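Local coordinates for 4-phosphoerythronate dehydrogenase (Lactobacillus jensenii, PDB 4PRK), which probably reduces pyruvate to D-lactate with NADH, as an NAD-dependent dehydrogenase of the D-isomer-specific 2-hydroxyacid family, at residues A[52-66]-A[82-94]. Residues are numbered along the deposited sequence; the frame is centred on the assembly and turned at random.
Sequences PLGNLDDEIVYKKLA and TIDFDLAKKYHLT
Leu56 N donates to Thr82 O (3.2 Å), joining the two loops by their backbones, and farther along the helix that carries Tyr62 packs against the short helix 85-90 and the turn after it. Tyr62 fills the interface from its helix: Leu87 CB sits 3.8 Å from its ring centroid, over one face, while Leu93 CD1 meets the ring edge. Its hydroxyl gives a hydrogen bond to Leu56 O (2.6 Å) and weakly accepts from Asp84 N, the N-cap residue of helix 85-90. With CG of Tyr91 anti to its carbonyl carbon (chi1 -70°), Lys63 CA makes a CH-pi contact over one face of the ring, 3.7 Å from the centroid; Lys90 CG covers the opposite face. Tyr91 OH donates to Glu59 OE2 (2.6 Å) on the anti lone pair, and Lys90 NZ forms a salt bridge to the syn side of that oxygen (3.2 Å). A leucine in place of Tyr91 would probably cost Glu59 OE2 one of its two donors and Lys63 CA its ring face. A Schellman motif at His92 leads into edge strand 94-96 of the flavodoxin-like parallel sheet, consistent with the family's substrate-binding domain; Tyr62 and Ile83 rest on Ile73 of neighbouring strand 72-75.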
ATOM      1  N   PRO A  52       4.113 -21.940 -31.339  1.00 56.14           N
ATOM      2  CA  PRO A  52       3.462 -22.795 -32.339  1.00 59.47           C
ATOM      3  C   PRO A  52       1.954 -22.646 -32.381  1.00 61.31           C
ATOM      4  O   PRO A  52       1.285 -22.811 -31.383  1.00 66.59           O
ATOM      5  CB  PRO A  52       3.837 -24.227 -31.914  1.00 55.26           C
ATOM      6  CG  PRO A  52       4.647 -24.135 -30.676  1.00 53.92           C
ATOM      7  CD  PRO A  52       4.338 -22.816 -30.092  1.00 53.58           C
ATOM      8  N   LEU A  53       1.425 -22.345 -33.553  1.00 54.90           N
ATOM      9  CA  LEU A  53      -0.001 -22.291 -33.726  1.00 62.29           C
ATOM     10  C   LEU A  53      -0.635 -23.665 -33.519  1.00 70.81           C
ATOM     11  O   LEU A  53      -1.639 -23.811 -32.836  1.00 70.53           O
ATOM     12  CB  LEU A  53      -0.307 -21.795 -35.131  1.00 67.67           C
ATOM     13  CG  LEU A  53      -1.719 -22.006 -35.664  1.00 70.93           C
ATOM     14  CD1 LEU A  53      -2.214 -20.730 -36.327  1.00 70.91           C
ATOM     15  CD2 LEU A  53      -1.748 -23.173 -36.631  1.00 68.08           C
ATOM     16  N   GLY A  54       0.004 -24.678 -34.078  1.00 78.42           N
ATOM     17  CA  GLY A  54      -0.570 -25.995 -34.241  1.00 79.27           C
ATOM     18  C   GLY A  54       0.434 -27.043 -33.852  1.00 77.75           C
ATOM     19  O   GLY A  54       1.577 -26.714 -33.574  1.00 87.41           O
ATOM     20  N   ASN A  55       0.020 -28.298 -33.799  1.00 78.35           N
ATOM     21  CA  ASN A  55       0.952 -29.340 -33.419  1.00 79.31           C
ATOM     22  C   ASN A  55       2.164 -29.381 -34.357  1.00 76.03           C
ATOM     23  O   ASN A  55       2.043 -29.368 -35.578  1.00 59.97           O
ATOM     24  CB  ASN A  55       0.262 -30.706 -33.453  1.00 81.37           C
ATOM     25  CG  ASN A  55      -0.566 -30.990 -32.216  1.00 75.38           C
ATOM     26  OD1 ASN A  55      -1.591 -30.362 -31.988  1.00 80.24           O
ATOM     27  ND2 ASN A  55      -0.132 -31.955 -31.426  1.00 71.48           N
ATOM     28  N   LEU A  56       3.329 -29.444 -33.730  1.00 71.59           N
ATOM     29  CA  LEU A  56       4.629 -29.721 -34.339  1.00 76.04           C
ATOM     30  C   LEU A  56       4.799 -31.259 -34.323  1.00 79.01           C
ATOM     31  O   LEU A  56       5.421 -31.860 -33.413  1.00 73.07           O
ATOM     32  CB  LEU A  56       5.758 -28.980 -33.576  1.00 72.42           C
ATOM     33  CG  LEU A  56       7.143 -28.789 -34.227  1.00 68.46           C
ATOM     34  CD1 LEU A  56       7.119 -27.838 -35.417  1.00 65.90           C
ATOM     35  CD2 LEU A  56       8.163 -28.294 -33.211  1.00 71.01           C
ATOM     36  N   ASP A  57       4.203 -31.882 -35.337  1.00 76.83           N
ATOM     37  CA  ASP A  57       4.035 -33.337 -35.386  1.00 78.77           C
ATOM     38  C   ASP A  57       5.227 -34.050 -36.088  1.00 83.08           C
ATOM     39  O   ASP A  57       5.913 -34.856 -35.442  1.00 75.86           O
ATOM     40  CB  ASP A  57       2.661 -33.733 -35.988  1.00 78.83           C
ATOM     41  CG  ASP A  57       2.048 -32.650 -36.919  1.00 85.67           C
ATOM     42  OD1 ASP A  57       2.720 -31.656 -37.271  1.00 94.04           O
ATOM     43  OD2 ASP A  57       0.870 -32.788 -37.305  1.00 86.22           O
ATOM     44  N   ASP A  58       5.484 -33.724 -37.370  1.00 86.29           N
ATOM     45  CA  ASP A  58       6.575 -34.340 -38.179  1.00 84.28           C
ATOM     46  C   ASP A  58       7.839 -34.510 -37.333  1.00 82.45           C
ATOM     47  O   ASP A  58       8.134 -33.670 -36.487  1.00 87.18           O
ATOM     48  CB  ASP A  58       6.977 -33.502 -39.421  1.00 86.64           C
ATOM     49  CG  ASP A  58       5.798 -32.896 -40.174  1.00 89.68           C
ATOM     50  OD1 ASP A  58       4.812 -33.605 -40.451  1.00 95.79           O
ATOM     51  OD2 ASP A  58       5.884 -31.697 -40.524  1.00 90.61           O
ATOM     52  N   GLU A  59       8.604 -35.566 -37.588  1.00 76.06           N
ATOM     53  CA  GLU A  59       9.856 -35.798 -36.862  1.00 72.56           C
ATOM     54  C   GLU A  59      11.100 -35.210 -37.556  1.00 71.05           C
ATOM     55  O   GLU A  59      12.138 -35.030 -36.899  1.00 65.99           O
ATOM     56  CB  GLU A  59      10.045 -37.292 -36.605  1.00 73.92           C
ATOM     57  CG  GLU A  59      11.500 -37.732 -36.482  1.00 74.54           C
ATOM     58  CD  GLU A  59      11.647 -39.080 -35.837  1.00 75.33           C
ATOM     59  OE1 GLU A  59      10.613 -39.665 -35.466  1.00 74.07           O
ATOM     60  OE2 GLU A  59      12.797 -39.537 -35.688  1.00 72.61           O
ATOM     61  N   ILE A  60      11.000 -34.913 -38.860  1.00 70.41           N
ATOM     62  CA  ILE A  60      12.162 -34.460 -39.668  1.00 76.66           C
ATOM     63  C   ILE A  60      12.586 -33.034 -39.267  1.00 81.05           C
ATOM     64  O   ILE A  60      13.771 -32.664 -39.354  1.00 72.33           O
ATOM     65  CB  ILE A  60      11.929 -34.605 -41.212  1.00 76.44           C
ATOM     66  CG1 ILE A  60      11.312 -33.346 -41.868  1.00 74.95           C
ATOM     67  CG2 ILE A  60      11.107 -35.859 -41.517  1.00 79.67           C
ATOM     68  CD1 ILE A  60       9.863 -33.043 -41.518  1.00 73.58           C
ATOM     69  N   VAL A  61      11.605 -32.257 -38.804  1.00 83.58           N
ATOM     70  CA  VAL A  61      11.859 -30.974 -38.149  1.00 82.20           C
ATOM     71  C   VAL A  61      12.825 -31.172 -36.949  1.00 83.60           C
ATOM     72  O   VAL A  61      13.919 -30.574 -36.905  1.00 84.10           O
ATOM     73  CB  VAL A  61      10.529 -30.326 -37.707  1.00 74.86           C
ATOM     74  CG1 VAL A  61      10.788 -29.033 -36.936  1.00 73.28           C
ATOM     75  CG2 VAL A  61       9.610 -30.105 -38.919  1.00 72.86           C
ATOM     76  N   TYR A  62      12.438 -32.048 -36.019  1.00 75.15           N
ATOM     77  CA  TYR A  62      13.258 -32.366 -34.852  1.00 78.77           C
ATOM     78  C   TYR A  62      14.609 -32.976 -35.242  1.00 84.10           C
ATOM     79  O   TYR A  62      15.635 -32.610 -34.661  1.00 89.41           O
ATOM     80  CB  TYR A  62      12.547 -33.341 -33.903  1.00 82.20           C
ATOM     81  CG  TYR A  62      11.226 -32.870 -33.338  1.00 80.71           C
ATOM     82  CD1 TYR A  62      10.039 -33.111 -34.023  1.00 80.28           C
ATOM     83  CD2 TYR A  62      11.152 -32.226 -32.103  1.00 80.02           C
ATOM     84  CE1 TYR A  62       8.815 -32.708 -33.521  1.00 76.01           C
ATOM     85  CE2 TYR A  62       9.924 -31.826 -31.581  1.00 81.60           C
ATOM     86  CZ  TYR A  62       8.751 -32.066 -32.309  1.00 80.15           C
ATOM     87  OH  TYR A  62       7.510 -31.685 -31.839  1.00 78.05           O
ATOM     88  N   LYS A  63      14.618 -33.918 -36.192  1.00 82.55           N
ATOM     89  CA  LYS A  63      15.885 -34.490 -36.666  1.00 83.83           C
ATOM     90  C   LYS A  63      16.766 -33.369 -37.170  1.00 75.87           C
ATOM     91  O   LYS A  63      17.948 -33.294 -36.826  1.00 69.94           O
ATOM     92  CB  LYS A  63      15.693 -35.537 -37.785  1.00 85.23           C
ATOM     93  CG  LYS A  63      17.020 -36.035 -38.384  1.00 89.39           C
ATOM     94  CD  LYS A  63      16.878 -37.222 -39.332  1.00 88.83           C
ATOM     95  CE  LYS A  63      16.444 -38.475 -38.583  1.00 91.58           C
ATOM     96  NZ  LYS A  63      16.638 -39.732 -39.356  1.00 94.29           N
ATOM     97  N   LYS A  64      16.173 -32.491 -37.970  1.00 75.91           N
ATOM     98  CA  LYS A  64      16.913 -31.407 -38.610  1.00 76.36           C
ATOM     99  C   LYS A  64      17.410 -30.277 -37.676  1.00 82.19           C
ATOM    100  O   LYS A  64      18.485 -29.720 -37.921  1.00 84.52           O
ATOM    101  CB  LYS A  64      16.095 -30.857 -39.766  1.00 70.58           C
ATOM    102  CG  LYS A  64      16.007 -31.865 -40.893  1.00 67.76           C
ATOM    103  CD  LYS A  64      15.021 -31.426 -41.950  1.00 70.23           C
ATOM    104  CE  LYS A  64      15.674 -31.404 -43.322  1.00 69.54           C
ATOM    105  NZ  LYS A  64      14.919 -30.505 -44.226  1.00 73.07           N
ATOM    106  N   LEU A  65      16.654 -29.936 -36.622  1.00 78.95           N
ATOM    107  CA  LEU A  65      17.171 -29.009 -35.583  1.00 73.14           C
ATOM    108  C   LEU A  65      18.399 -29.611 -34.909  1.00 69.85           C
ATOM    109  O   LEU A  65      19.432 -28.945 -34.740  1.00 67.29           O
ATOM    110  CB  LEU A  65      16.133 -28.720 -34.502  1.00 66.56           C
ATOM    111  CG  LEU A  65      14.827 -28.095 -34.971  1.00 70.00           C
ATOM    112  CD1 LEU A  65      13.861 -28.039 -33.797  1.00 71.09           C
ATOM    113  CD2 LEU A  65      15.067 -26.722 -35.595  1.00 68.42           C
ATOM    114  N   ALA A  66      18.259 -30.877 -34.517  1.00 67.27           N
ATOM    115  CA  ALA A  66      19.365 -31.662 -33.982  1.00 69.43           C
ATOM    116  C   ALA A  66      20.523 -31.726 -34.971  1.00 66.26           C
ATOM    117  O   ALA A  66      21.657 -31.525 -34.585  1.00 66.41           O
ATOM    118  CB  ALA A  66      18.898 -33.058 -33.632  1.00 73.98           C
ATOM    119  N   THR A  82       1.548 -28.425 -27.892  1.00 73.84           N
ATOM    120  CA  THR A  82       1.929 -28.770 -29.291  1.00 73.71           C
ATOM    121  C   THR A  82       3.361 -29.329 -29.430  1.00 71.09           C
ATOM    122  O   THR A  82       3.804 -29.628 -30.546  1.00 63.74           O
ATOM    123  CB  THR A  82       1.787 -27.598 -30.297  1.00 70.23           C
ATOM    124  OG1 THR A  82       2.854 -26.669 -30.111  1.00 68.14           O
ATOM    125  CG2 THR A  82       0.431 -26.883 -30.183  1.00 74.37           C
ATOM    126  N   ILE A  83       4.087 -29.451 -28.319  1.00 72.59           N
ATOM    127  CA  ILE A  83       5.390 -30.099 -28.360  1.00 71.85           C
ATOM    128  C   ILE A  83       5.216 -31.582 -28.109  1.00 71.24           C
ATOM    129  O   ILE A  83       4.801 -31.990 -27.031  1.00 64.73           O
ATOM    130  CB  ILE A  83       6.403 -29.537 -27.326  1.00 69.77           C
ATOM    131  CG1 ILE A  83       6.603 -28.027 -27.497  1.00 61.07           C
ATOM    132  CG2 ILE A  83       7.757 -30.251 -27.461  1.00 69.91           C
ATOM    133  CD1 ILE A  83       7.383 -27.628 -28.734  1.00 61.03           C
ATOM    134  N   ASP A  84       5.555 -32.374 -29.120  1.00 76.85           N
ATOM    135  CA  ASP A  84       5.690 -33.817 -28.979  1.00 73.67           C
ATOM    136  C   ASP A  84       6.999 -34.134 -28.217  1.00 69.97           C
ATOM    137  O   ASP A  84       8.059 -34.312 -28.832  1.00 62.64           O
ATOM    138  CB  ASP A  84       5.671 -34.443 -30.369  1.00 72.37           C
ATOM    139  CG  ASP A  84       5.537 -35.931 -30.328  1.00 74.15           C
ATOM    140  OD1 ASP A  84       6.215 -36.579 -29.505  1.00 66.98           O
ATOM    141  OD2 ASP A  84       4.763 -36.448 -31.148  1.00 75.60           O
ATOM    142  N   PHE A  85       6.897 -34.188 -26.880  1.00 77.62           N
ATOM    143  CA  PHE A  85       8.053 -34.315 -25.939  1.00 84.54           C
ATOM    144  C   PHE A  85       8.862 -35.592 -26.110  1.00 89.77           C
ATOM    145  O   PHE A  85      10.021 -35.685 -25.665  1.00 82.43           O
ATOM    146  CB  PHE A  85       7.577 -34.283 -24.477  1.00 86.48           C
ATOM    147  CG  PHE A  85       7.375 -32.903 -23.932  1.00 84.09           C
ATOM    148  CD1 PHE A  85       6.294 -32.142 -24.343  1.00 82.82           C
ATOM    149  CD2 PHE A  85       8.256 -32.370 -23.001  1.00 82.90           C
ATOM    150  CE1 PHE A  85       6.092 -30.866 -23.848  1.00 84.72           C
ATOM    151  CE2 PHE A  85       8.064 -31.094 -22.501  1.00 85.14           C
ATOM    152  CZ  PHE A  85       6.978 -30.338 -22.926  1.00 84.51           C
ATOM    153  N   ASP A  86       8.198 -36.584 -26.699  1.00 93.92           N
ATOM    154  CA  ASP A  86       8.784 -37.862 -27.059  1.00 90.94           C
ATOM    155  C   ASP A  86       9.919 -37.651 -28.080  1.00 87.96           C
ATOM    156  O   ASP A  86      11.079 -38.034 -27.833  1.00 72.35           O
ATOM    157  CB  ASP A  86       7.667 -38.752 -27.624  1.00 89.43           C
ATOM    158  CG  ASP A  86       8.036 -40.200 -27.660  1.00 89.89           C
ATOM    159  OD1 ASP A  86       8.357 -40.765 -26.592  1.00 87.12           O
ATOM    160  OD2 ASP A  86       7.976 -40.774 -28.761  1.00 85.53           O
ATOM    161  N   LEU A  87       9.589 -37.017 -29.208  1.00 84.05           N
ATOM    162  CA  LEU A  87      10.604 -36.658 -30.195  1.00 83.26           C
ATOM    163  C   LEU A  87      11.721 -35.786 -29.588  1.00 88.00           C
ATOM    164  O   LEU A  87      12.891 -35.949 -29.931  1.00 93.11           O
ATOM    165  CB  LEU A  87       9.980 -35.949 -31.399  1.00 82.93           C
ATOM    166  CG  LEU A  87       9.299 -36.780 -32.498  1.00 84.13           C
ATOM    167  CD1 LEU A  87       9.983 -38.120 -32.733  1.00 84.79           C
ATOM    168  CD2 LEU A  87       7.830 -37.000 -32.205  1.00 81.65           C
ATOM    169  N   ALA A  88      11.366 -34.875 -28.684  1.00 82.93           N
ATOM    170  CA  ALA A  88      12.348 -33.998 -28.036  1.00 79.46           C
ATOM    171  C   ALA A  88      13.460 -34.788 -27.336  1.00 77.02           C
ATOM    172  O   ALA A  88      14.650 -34.529 -27.538  1.00 69.43           O
ATOM    173  CB  ALA A  88      11.650 -33.074 -27.041  1.00 81.45           C
ATOM    174  N   LYS A  89      13.061 -35.743 -26.502  1.00 82.49           N
ATOM    175  CA  LYS A  89      14.007 -36.614 -25.792  1.00 80.66           C
ATOM    176  C   LYS A  89      14.860 -37.410 -26.789  1.00 75.61           C
ATOM    177  O   LYS A  89      16.081 -37.471 -26.660  1.00 71.74           O
ATOM    178  CB  LYS A  89      13.250 -37.570 -24.859  1.00 81.95           C
ATOM    179  CG  LYS A  89      14.119 -38.383 -23.908  1.00 85.39           C
ATOM    180  CD  LYS A  89      14.789 -37.513 -22.855  1.00 86.94           C
ATOM    181  CE  LYS A  89      15.291 -38.356 -21.693  1.00 88.86           C
ATOM    182  NZ  LYS A  89      15.855 -37.525 -20.595  1.00 88.36           N
ATOM    183  N   LYS A  90      14.207 -38.004 -27.789  1.00 80.26           N
ATOM    184  CA  LYS A  90      14.902 -38.735 -28.853  1.00 81.53           C
ATOM    185  C   LYS A  90      16.108 -37.959 -29.417  1.00 83.55           C
ATOM    186  O   LYS A  90      17.192 -38.534 -29.585  1.00 79.92           O
ATOM    187  CB  LYS A  90      13.933 -39.077 -29.990  1.00 80.02           C
ATOM    188  CG  LYS A  90      14.635 -39.587 -31.238  1.00 79.73           C
ATOM    189  CD  LYS A  90      13.652 -40.142 -32.241  1.00 74.78           C
ATOM    190  CE  LYS A  90      14.287 -41.250 -33.050  1.00 69.50           C
ATOM    191  NZ  LYS A  90      13.196 -41.984 -33.738  1.00 70.74           N
ATOM    192  N   TYR A  91      15.913 -36.661 -29.691  1.00 74.56           N
ATOM    193  CA  TYR A  91      16.944 -35.834 -30.305  1.00 67.44           C
ATOM    194  C   TYR A  91      17.642 -34.916 -29.326  1.00 63.33           C
ATOM    195  O   TYR A  91      18.168 -33.912 -29.735  1.00 55.86           O
ATOM    196  CB  TYR A  91      16.357 -35.027 -31.460  1.00 72.84           C
ATOM    197  CG  TYR A  91      16.016 -35.906 -32.632  1.00 78.32           C
ATOM    198  CD1 TYR A  91      17.020 -36.440 -33.438  1.00 80.36           C
ATOM    199  CD2 TYR A  91      14.699 -36.236 -32.916  1.00 82.37           C
ATOM    200  CE1 TYR A  91      16.721 -37.271 -34.506  1.00 82.88           C
ATOM    201  CE2 TYR A  91      14.385 -37.066 -33.979  1.00 89.59           C
ATOM    202  CZ  TYR A  91      15.400 -37.584 -34.769  1.00 87.29           C
ATOM    203  OH  TYR A  91      15.079 -38.402 -35.826  1.00 85.50           O
ATOM    204  N   HIS A  92      17.652 -35.259 -28.038  1.00 65.81           N
ATOM    205  CA  HIS A  92      18.394 -34.497 -27.032  1.00 67.91           C
ATOM    206  C   HIS A  92      18.038 -33.003 -27.018  1.00 64.47           C
ATOM    207  O   HIS A  92      18.881 -32.165 -26.713  1.00 65.39           O
ATOM    208  CB  HIS A  92      19.906 -34.686 -27.236  1.00 73.00           C
ATOM    209  CG  HIS A  92      20.362 -36.109 -27.102  1.00 83.14           C
ATOM    210  ND1 HIS A  92      21.537 -36.455 -26.469  1.00 86.33           N
ATOM    211  CD2 HIS A  92      19.803 -37.272 -27.516  1.00 89.06           C
ATOM    212  CE1 HIS A  92      21.683 -37.767 -26.501  1.00 86.28           C
ATOM    213  NE2 HIS A  92      20.644 -38.285 -27.130  1.00 91.54           N
ATOM    214  N   LEU A  93      16.785 -32.680 -27.337  1.00 65.42           N
ATOM    215  CA  LEU A  93      16.322 -31.290 -27.394  1.00 67.44           C
ATOM    216  C   LEU A  93      15.669 -30.860 -26.066  1.00 66.29           C
ATOM    217  O   LEU A  93      14.491 -31.155 -25.851  1.00 68.62           O
ATOM    218  CB  LEU A  93      15.303 -31.103 -28.540  1.00 72.47           C
ATOM    219  CG  LEU A  93      15.787 -31.076 -30.006  1.00 75.34           C
ATOM    220  CD1 LEU A  93      14.649 -31.391 -30.976  1.00 77.04           C
ATOM    221  CD2 LEU A  93      16.431 -29.735 -30.362  1.00 75.74           C
ATOM    222  N   THR A  94      16.410 -30.164 -25.192  1.00 60.21           N
ATOM    223  CA  THR A  94      15.792 -29.531 -24.008  1.00 63.81           C
ATOM    224  C   THR A  94      14.592 -28.691 -24.520  1.00 67.41           C
ATOM    225  O   THR A  94      14.625 -28.193 -25.643  1.00 75.30           O
ATOM    226  CB  THR A  94      16.773 -28.644 -23.154  1.00 60.27           C
ATOM    227  OG1 THR A  94      17.891 -29.412 -22.662  1.00 54.27           O
ATOM    228  CG2 THR A  94      16.054 -28.004 -21.944  1.00 54.14           C
TER